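Local coordinates for protein yeast glycogen phosphorylase (PDB 1YGP) that belongs to the carbohydrate phosphorylase family, has a fold of the GT-B type and holds pyridoxal-5'-phosphate in a pocket of its chain, at residues A[600-606]-A[648-654]; A[619-623]-A[670-674]; A[524-528]-A[574-578]. All blocks are in the same frame, centred on the assembly; numbering follows the deposited sequence.

Interaction 1 (A[600-606]-A[648-654])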
loop_
_atom_site.group_PDB
_atom_site.type_symbol
_atom_site.label_atom_id
_atom_site.label_comp_id
_atom_site.label_asym_id
_atom_site.label_seq_id
_atom_site.Cartn_x
_atom_site.Cartn_y
_atom_site.Cartn_z
ATOM N N THR A 600 24.192 36.763 16.698
ATOM C CA THR A 600 22.750 36.746 16.559
ATOM C C THR A 600 22.203 35.744 17.571
ATOM O O THR A 600 22.523 34.555 17.487
ATOM C CB THR A 600 22.345 36.308 15.155
ATOM O OG1 THR A 600 23.015 37.118 14.199
ATOM C CG2 THR A 600 20.860 36.474 14.967
ATOM N N LEU A 601 21.397 36.157 18.551
ATOM C CA LEU A 601 20.840 35.206 19.504
ATOM C C LEU A 601 19.653 34.537 18.831
ATOM O O LEU A 601 18.733 35.190 18.318
ATOM C CB LEU A 601 20.328 35.868 20.789
ATOM C CG LEU A 601 19.675 34.987 21.860
ATOM C CD1 LEU A 601 20.705 34.440 22.826
ATOM C CD2 LEU A 601 18.711 35.827 22.669
ATOM N N PHE A 602 19.736 33.217 18.786
ATOM C CA PHE A 602 18.653 32.408 18.295
ATOM C C PHE A 602 17.791 32.040 19.499
ATOM O O PHE A 602 18.213 31.379 20.457
ATOM C CB PHE A 602 19.274 31.212 17.596
ATOM C CG PHE A 602 19.687 31.503 16.146
ATOM C CD1 PHE A 602 20.296 32.707 15.770
ATOM C CD2 PHE A 602 19.465 30.530 15.165
ATOM C CE1 PHE A 602 20.670 32.920 14.441
ATOM C CE2 PHE A 602 19.846 30.757 13.844
ATOM C CZ PHE A 602 20.447 31.947 13.482
ATOM N N ASP A 603 16.571 32.532 19.472
ATOM C CA ASP A 603 15.647 32.369 20.561
ATOM C C ASP A 603 14.452 31.574 20.038
ATOM O O ASP A 603 13.647 32.159 19.287
ATOM C CB ASP A 603 15.298 33.784 20.999
ATOM C CG ASP A 603 14.288 33.996 22.112
ATOM O OD1 ASP A 603 13.857 33.034 22.763
ATOM O OD2 ASP A 603 13.928 35.156 22.314
ATOM N N MET A 604 14.280 30.278 20.398
ATOM C CA MET A 604 13.159 29.508 19.890
ATOM C C MET A 604 12.087 29.056 20.854
ATOM O O MET A 604 12.368 28.777 22.021
ATOM C CB MET A 604 13.615 28.231 19.152
ATOM C CG MET A 604 14.897 27.504 19.458
ATOM S SD MET A 604 16.342 28.252 18.637
ATOM C CE MET A 604 16.674 27.184 17.280
ATOM N N GLN A 605 10.837 28.963 20.385
ATOM C CA GLN A 605 9.721 28.357 21.128
ATOM C C GLN A 605 9.004 27.438 20.136
ATOM O O GLN A 605 8.137 27.840 19.355
ATOM C CB GLN A 605 8.723 29.416 21.652
ATOM C CG GLN A 605 7.670 28.880 22.608
ATOM C CD GLN A 605 6.702 29.933 23.131
ATOM O OE1 GLN A 605 6.548 31.023 22.581
ATOM N NE2 GLN A 605 5.952 29.670 24.188
ATOM N N VAL A 606 9.438 26.182 20.097
ATOM C CA VAL A 606 8.844 25.188 19.229
ATOM C C VAL A 606 8.071 24.162 20.067
ATOM O O VAL A 606 8.644 23.350 20.814
ATOM C CB VAL A 606 9.926 24.456 18.354
ATOM C CG1 VAL A 606 10.484 25.454 17.357
ATOM C CG2 VAL A 606 11.112 23.938 19.155
ATOM N N ARG A 648 20.847 42.113 18.079
ATOM C CA ARG A 648 20.525 41.120 17.054
ATOM C C ARG A 648 20.050 39.744 17.538
ATOM O O ARG A 648 20.783 38.983 18.197
ATOM C CB ARG A 648 21.773 41.031 16.191
ATOM C CG ARG A 648 21.610 40.283 14.891
ATOM C CD ARG A 648 22.743 40.614 13.930
ATOM N NE ARG A 648 22.428 41.775 13.103
ATOM C CZ ARG A 648 23.007 42.970 13.262
ATOM N NH1 ARG A 648 23.932 43.197 14.207
ATOM N NH2 ARG A 648 22.625 43.962 12.456
ATOM N N LYS A 649 18.810 39.441 17.145
ATOM C CA LYS A 649 18.041 38.300 17.614
ATOM C C LYS A 649 17.254 37.732 16.440
ATOM O O LYS A 649 16.973 38.437 15.461
ATOM C CB LYS A 649 17.077 38.789 18.685
ATOM C CG LYS A 649 16.382 37.840 19.643
ATOM C CD LYS A 649 15.276 38.659 20.279
ATOM C CE LYS A 649 14.702 38.084 21.587
ATOM N NZ LYS A 649 15.591 38.185 22.739
ATOM N N VAL A 650 16.909 36.448 16.514
ATOM C CA VAL A 650 16.045 35.752 15.567
ATOM C C VAL A 650 15.129 34.944 16.471
ATOM O O VAL A 650 15.595 34.113 17.276
ATOM C CB VAL A 650 16.784 34.733 14.651
ATOM C CG1 VAL A 650 15.772 34.053 13.757
ATOM C CG2 VAL A 650 17.764 35.399 13.740
ATOM N N SER A 651 13.844 35.211 16.390
ATOM C CA SER A 651 12.888 34.386 17.101
ATOM C C SER A 651 12.376 33.281 16.161
ATOM O O SER A 651 11.866 33.515 15.053
ATOM C CB SER A 651 11.752 35.248 17.574
ATOM O OG SER A 651 12.230 36.316 18.388
ATOM N N ILE A 652 12.542 32.037 16.591
ATOM C CA ILE A 652 12.173 30.865 15.821
ATOM C C ILE A 652 10.923 30.271 16.461
ATOM O O ILE A 652 10.950 29.898 17.639
ATOM C CB ILE A 652 13.378 29.891 15.856
ATOM C CG1 ILE A 652 14.620 30.500 15.200
ATOM C CG2 ILE A 652 12.980 28.618 15.152
ATOM C CD1 ILE A 652 14.535 30.620 13.663
ATOM N N PHE A 653 9.794 30.210 15.766
ATOM C CA PHE A 653 8.593 29.585 16.303
ATOM C C PHE A 653 8.298 28.354 15.456
ATOM O O PHE A 653 8.567 28.328 14.250
ATOM C CB PHE A 653 7.389 30.517 16.228
ATOM C CG PHE A 653 7.420 31.705 17.176
ATOM C CD1 PHE A 653 8.150 32.856 16.849
ATOM C CD2 PHE A 653 6.664 31.681 18.350
ATOM C CE1 PHE A 653 8.116 33.978 17.687
ATOM C CE2 PHE A 653 6.641 32.813 19.177
ATOM C CZ PHE A 653 7.364 33.963 18.853
ATOM N N GLY A 654 7.750 27.314 16.055
ATOM C CA GLY A 654 7.360 26.124 15.335
ATOM C C GLY A 654 6.304 25.396 16.147
ATOM O O GLY A 654 6.317 25.507 17.384
#
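Two parallel strands, 601-606 and 649-654, lie side by side with their axes 17° apart and pair residue for residue from Leu601 with Lys649 to Val606 with Gly654. Leu601, Asp603 and Gln605 turn their N and O toward 649-654; Leu601 N to Arg648 O and Val650 N to Leu601 O (both 2.9 Å) open a regular series that fades to a weak bond from Gly654 N to Gln605 O (3.4 Å). Side chains alternate between faces. On one, Phe602, Met604, Val650 and Ile652 form an apolar surface. Val650, beta-branched and in the t rotamer, sets CB over a face of the Phe602 ring and CG2 3.5 Å from Thr600 CG2. Met604, whose chi1 of 28° lies between the usual wells, keeps CB 3.7 Å from Ile652 CB. Glycine suits position 654, since a beta carbon there would crowd Val606 CG1. The other face is more polar. Asp603 (chi1 t) and Lys649, extended in t until chi4 turns to p, bring OD2 and NZ to 3.5 Å, a salt bridge between neighbouring strands; His831 adds a weak hydrogen bond to the same OD2. Gln605, also extended, accepts a hydrogen bond at OE1 from Asn618 ND2, while Thr600 OG1 bonds to Tyr596 O. The two are adjacent inner strands of a six-stranded parallel sheet of Rossmann type: strand 710-713 flanks 601-606 and strand 688-693 flanks 649-654. Helix 562-584 packs on the Phe602 and Met604 face, whereas helices 615-634 and 820-840 cover the face carrying Gln605 and Lys649.

Interaction 2 (A[619-623]-A[670-674])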
loop_
_atom_site.group_PDB
_atom_site.type_symbol
_atom_site.label_atom_id
_atom_site.label_comp_id
_atom_site.label_asym_id
_atom_site.label_seq_id
_atom_site.Cartn_x
_atom_site.Cartn_y
_atom_site.Cartn_z
ATOM N N VAL A 619 5.047 36.493 21.542
ATOM C CA VAL A 619 4.817 37.396 20.417
ATOM C C VAL A 619 4.620 38.829 20.940
ATOM O O VAL A 619 5.221 39.771 20.394
ATOM C CB VAL A 619 3.557 37.006 19.575
ATOM C CG1 VAL A 619 3.649 37.719 18.244
ATOM C CG2 VAL A 619 3.519 35.558 19.184
ATOM N N PHE A 620 3.844 39.048 22.016
ATOM C CA PHE A 620 3.648 40.387 22.562
ATOM C C PHE A 620 4.977 40.996 22.982
ATOM O O PHE A 620 5.214 42.198 22.814
ATOM C CB PHE A 620 2.694 40.349 23.756
ATOM C CG PHE A 620 1.283 39.927 23.383
ATOM C CD1 PHE A 620 0.806 40.024 22.077
ATOM C CD2 PHE A 620 0.458 39.380 24.364
ATOM C CE1 PHE A 620 -0.480 39.565 21.761
ATOM C CE2 PHE A 620 -0.823 38.923 24.044
ATOM C CZ PHE A 620 -1.293 39.011 22.744
ATOM N N GLY A 621 5.876 40.155 23.465
ATOM C CA GLY A 621 7.216 40.586 23.765
ATOM C C GLY A 621 7.942 40.977 22.483
ATOM O O GLY A 621 8.671 41.977 22.531
ATOM N N ILE A 622 7.777 40.260 21.342
ATOM C CA ILE A 622 8.472 40.615 20.092
ATOM C C ILE A 622 7.988 41.949 19.603
ATOM O O ILE A 622 8.822 42.834 19.392
ATOM C CB ILE A 622 8.267 39.634 18.898
ATOM C CG1 ILE A 622 8.972 38.339 19.191
ATOM C CG2 ILE A 622 8.883 40.191 17.614
ATOM C CD1 ILE A 622 8.980 37.374 18.019
ATOM N N ILE A 623 6.668 42.091 19.438
ATOM C CA ILE A 623 6.102 43.356 19.006
ATOM C C ILE A 623 6.573 44.460 19.934
ATOM O O ILE A 623 7.061 45.450 19.388
ATOM C CB ILE A 623 4.567 43.325 18.998
ATOM C CG1 ILE A 623 4.043 42.262 18.040
ATOM C CG2 ILE A 623 4.060 44.680 18.530
ATOM C CD1 ILE A 623 2.523 42.066 18.132
ATOM N N LEU A 670 -0.923 35.589 13.555
ATOM C CA LEU A 670 -0.294 36.731 14.175
ATOM C C LEU A 670 1.218 36.646 14.115
ATOM O O LEU A 670 1.822 37.668 13.764
ATOM C CB LEU A 670 -0.774 36.836 15.622
ATOM C CG LEU A 670 -0.768 38.160 16.411
ATOM C CD1 LEU A 670 0.114 37.938 17.633
ATOM C CD2 LEU A 670 -0.325 39.348 15.548
ATOM N N ILE A 671 1.838 35.480 14.367
ATOM C CA ILE A 671 3.292 35.323 14.299
ATOM C C ILE A 671 3.735 35.614 12.873
ATOM O O ILE A 671 4.683 36.372 12.648
ATOM C CB ILE A 671 3.724 33.897 14.673
ATOM C CG1 ILE A 671 3.333 33.559 16.102
ATOM C CG2 ILE A 671 5.229 33.798 14.571
ATOM C CD1 ILE A 671 3.378 32.055 16.502
ATOM N N ASN A 672 2.987 35.090 11.903
ATOM C CA ASN A 672 3.292 35.278 10.487
ATOM C C ASN A 672 3.180 36.717 10.017
ATOM O O ASN A 672 3.984 37.199 9.214
ATOM C CB ASN A 672 2.376 34.389 9.654
ATOM C CG ASN A 672 2.804 32.930 9.742
ATOM O OD1 ASN A 672 3.973 32.605 9.528
ATOM N ND2 ASN A 672 1.907 32.001 10.048
ATOM N N CYS A 673 2.226 37.437 10.575
ATOM C CA CYS A 673 2.091 38.846 10.307
ATOM C C CYS A 673 3.270 39.650 10.883
ATOM O O CYS A 673 3.888 40.494 10.200
ATOM C CB CYS A 673 0.788 39.320 10.900
ATOM S SG CYS A 673 -0.646 38.547 10.102
ATOM N N VAL A 674 3.629 39.411 12.153
ATOM C CA VAL A 674 4.758 40.086 12.777
ATOM C C VAL A 674 5.977 39.843 11.899
ATOM O O VAL A 674 6.641 40.799 11.509
ATOM C CB VAL A 674 4.990 39.515 14.183
ATOM C CG1 VAL A 674 6.270 40.075 14.803
ATOM C CG2 VAL A 674 3.800 39.878 15.047
#
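Helices 615-634 and 662-678 run nearly parallel here, their short segments 18° apart, and at 10.8 Å between axes the gap is bridged by apolar side chains, nearly all of them aliphatic. Two valines are the main bumps, and each enters a hollow built partly by the other. Val619, with 64 Å² covered, points at the facing helix into a hollow walled by Leu670, Ile671 and Val674: its CG1 lies 3.6 Å from Leu670 CD1 and 3.9 Å from Val674 CG2, and its CG2 lies 3.7 Å from Ile671 CG1. Val674, with 61 Å² covered, returns the gesture one turn further along, fitting between Val619, Ile622 and Ile623; its CG1 is 3.8 Å from Ile622 CG2 and its CG2 3.8 Å from Ile623 CG1. Valine suits both places because its forked end, carried close to the backbone, can touch two walls at once, while Leu670 CD1 and Ile623 CG1 reach toward the facing valines, and Ile622 offers CG2 and Ile671 CG1 as both send CD1 to Phe653. Phe620 leaves its helix pointing away, yet its ring end swings back until CE1 is 4.5 Å from Leu670 CD1, a light touch at the border. Both helices belong to successive beta-alpha-beta crossovers and pack on one face of the parallel sheet: Ile622 and Ile671 rest on Phe653 of strand 649-654 and on Val690 of strand 688-693. Beyond the helix pair, Phe620 and Ile623 meet Val787 of helix 782-790, and Leu670 meets Phe804, so the layer is buried between sheet and outer elements.

Interaction 3 (A[524-528]-A[574-578])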
loop_
_atom_site.group_PDB
_atom_site.type_symbol
_atom_site.label_atom_id
_atom_site.label_comp_id
_atom_site.label_asym_id
_atom_site.label_seq_id
_atom_site.Cartn_x
_atom_site.Cartn_y
_atom_site.Cartn_z
ATOM N N GLN A 524 22.854 11.801 17.497
ATOM C CA GLN A 524 22.283 11.952 16.180
ATOM C C GLN A 524 22.143 13.429 15.860
ATOM O O GLN A 524 22.726 13.900 14.884
ATOM C CB GLN A 524 20.938 11.295 16.126
ATOM C CG GLN A 524 20.427 11.173 14.703
ATOM C CD GLN A 524 19.497 9.992 14.572
ATOM O OE1 GLN A 524 18.480 10.022 13.905
ATOM N NE2 GLN A 524 19.799 8.852 15.176
ATOM N N ALA A 525 21.410 14.163 16.700
ATOM C CA ALA A 525 21.141 15.567 16.466
ATOM C C ALA A 525 22.348 16.472 16.521
ATOM O O ALA A 525 22.365 17.461 15.793
ATOM C CB ALA A 525 20.135 16.097 17.477
ATOM N N ASN A 526 23.373 16.167 17.331
ATOM C CA ASN A 526 24.515 17.059 17.457
ATOM C C ASN A 526 25.855 16.326 17.471
ATOM O O ASN A 526 26.607 16.370 18.457
ATOM C CB ASN A 526 24.345 17.874 18.729
ATOM C CG ASN A 526 25.120 19.191 18.762
ATOM O OD1 ASN A 526 26.042 19.467 17.981
ATOM N ND2 ASN A 526 24.777 20.082 19.688
ATOM N N PRO A 527 26.253 15.670 16.367
ATOM C CA PRO A 527 27.507 14.941 16.240
ATOM C C PRO A 527 28.732 15.762 16.583
ATOM O O PRO A 527 29.600 15.290 17.311
ATOM C CB PRO A 527 27.516 14.480 14.822
ATOM C CG PRO A 527 26.735 15.544 14.072
ATOM C CD PRO A 527 25.595 15.730 15.061
ATOM N N SER A 528 28.798 17.009 16.114
ATOM C CA SER A 528 29.925 17.927 16.304
ATOM C C SER A 528 30.213 18.139 17.786
ATOM O O SER A 528 31.378 18.231 18.166
ATOM C CB SER A 528 29.593 19.262 15.596
ATOM O OG SER A 528 28.232 19.268 15.130
ATOM N N ASN A 574 26.208 24.594 14.060
ATOM C CA ASN A 574 24.826 24.136 14.227
ATOM C C ASN A 574 23.807 25.186 13.847
ATOM O O ASN A 574 22.745 24.864 13.294
ATOM C CB ASN A 574 24.494 23.743 15.643
ATOM C CG ASN A 574 25.039 22.387 16.044
ATOM O OD1 ASN A 574 25.451 21.552 15.244
ATOM N ND2 ASN A 574 25.074 22.116 17.334
ATOM N N LYS A 575 24.132 26.457 14.111
ATOM C CA LYS A 575 23.266 27.550 13.701
ATOM C C LYS A 575 23.205 27.656 12.185
ATOM O O LYS A 575 22.126 27.867 11.613
ATOM C CB LYS A 575 23.749 28.879 14.301
ATOM C CG LYS A 575 23.168 29.038 15.703
ATOM C CD LYS A 575 23.128 30.481 16.135
ATOM C CE LYS A 575 24.231 30.783 17.114
ATOM N NZ LYS A 575 24.224 32.205 17.410
ATOM N N ILE A 576 24.338 27.405 11.522
ATOM C CA ILE A 576 24.400 27.446 10.070
ATOM C C ILE A 576 23.478 26.387 9.506
ATOM O O ILE A 576 22.757 26.719 8.562
ATOM C CB ILE A 576 25.860 27.215 9.571
ATOM C CG1 ILE A 576 26.667 28.474 9.850
ATOM C CG2 ILE A 576 25.887 26.839 8.079
ATOM C CD1 ILE A 576 28.195 28.237 9.747
ATOM N N ARG A 577 23.450 25.164 10.057
ATOM C CA ARG A 577 22.549 24.133 9.549
ATOM C C ARG A 577 21.122 24.637 9.557
ATOM O O ARG A 577 20.457 24.543 8.525
ATOM C CB ARG A 577 22.460 22.857 10.365
ATOM C CG ARG A 577 23.684 22.016 10.631
ATOM C CD ARG A 577 23.224 20.624 11.080
ATOM N NE ARG A 577 22.388 20.674 12.265
ATOM C CZ ARG A 577 22.402 19.714 13.189
ATOM N NH1 ARG A 577 23.186 18.645 13.075
ATOM N NH2 ARG A 577 21.627 19.853 14.264
ATOM N N LEU A 578 20.643 25.208 10.674
ATOM C CA LEU A 578 19.279 25.682 10.775
ATOM C C LEU A 578 19.019 26.746 9.724
ATOM O O LEU A 578 18.000 26.692 9.030
ATOM C CB LEU A 578 19.023 26.262 12.158
ATOM C CG LEU A 578 17.630 26.856 12.366
ATOM C CD1 LEU A 578 16.597 25.755 12.231
ATOM C CD2 LEU A 578 17.558 27.546 13.709
#
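Asn574 and Arg577, one turn apart on helix 562-584, point together at the short link between helices 518-524 and 527-536. Asn574 has the most surface covered, 52 Å². Its ND2 gives a nearly straight hydrogen bond to Asn526 OD1 (2.9 Å) and a second one to Pro706 O, a double role an amide fills well. Asn526 is itself the N-cap of helix 527-536, its OD1 also taking a weak bond from Leu529 N. Arg577, with 42 Å² covered, reaches out to grip one backbone oxygen with both ends of its guanidinium: NH2 lies 2.9 Å and NH1 3.1 Å from Ala525 O. Ala525, covered by 31 Å², meets the edge of the guanidinium through its backbone O, while its methyl packs against Pro706. The chemistry is therefore polar and directional: a charged group and a neutral amide satisfy acceptors in a bend of the chain, fixing the link's position by hydrogen bonds more than by apolar packing.

In the fold
Interaction 3 comes first along the chain and closes before the other two open; interactions 1 and 2 then interleave, because strand 601-606 leads to helix 615-634 and strand 649-654 to helix 662-678. Interaction 1, in the parallel sheet, is central: its centre lies 12 Å from that of interaction 2 and 16 Å from that of interaction 3. Phe653 touches Val619, Ile622 and Ile671 on one face, while Phe602 and Met604 meet Lys575 and Leu578 on the other. Interactions 2 and 3, with centres 27 Å apart, do not touch. Together they sample the three layers of an alpha/beta/alpha sandwich, in which strand 601-606 ends just before Lys607 of the pyridoxal-5'-phosphate pocket.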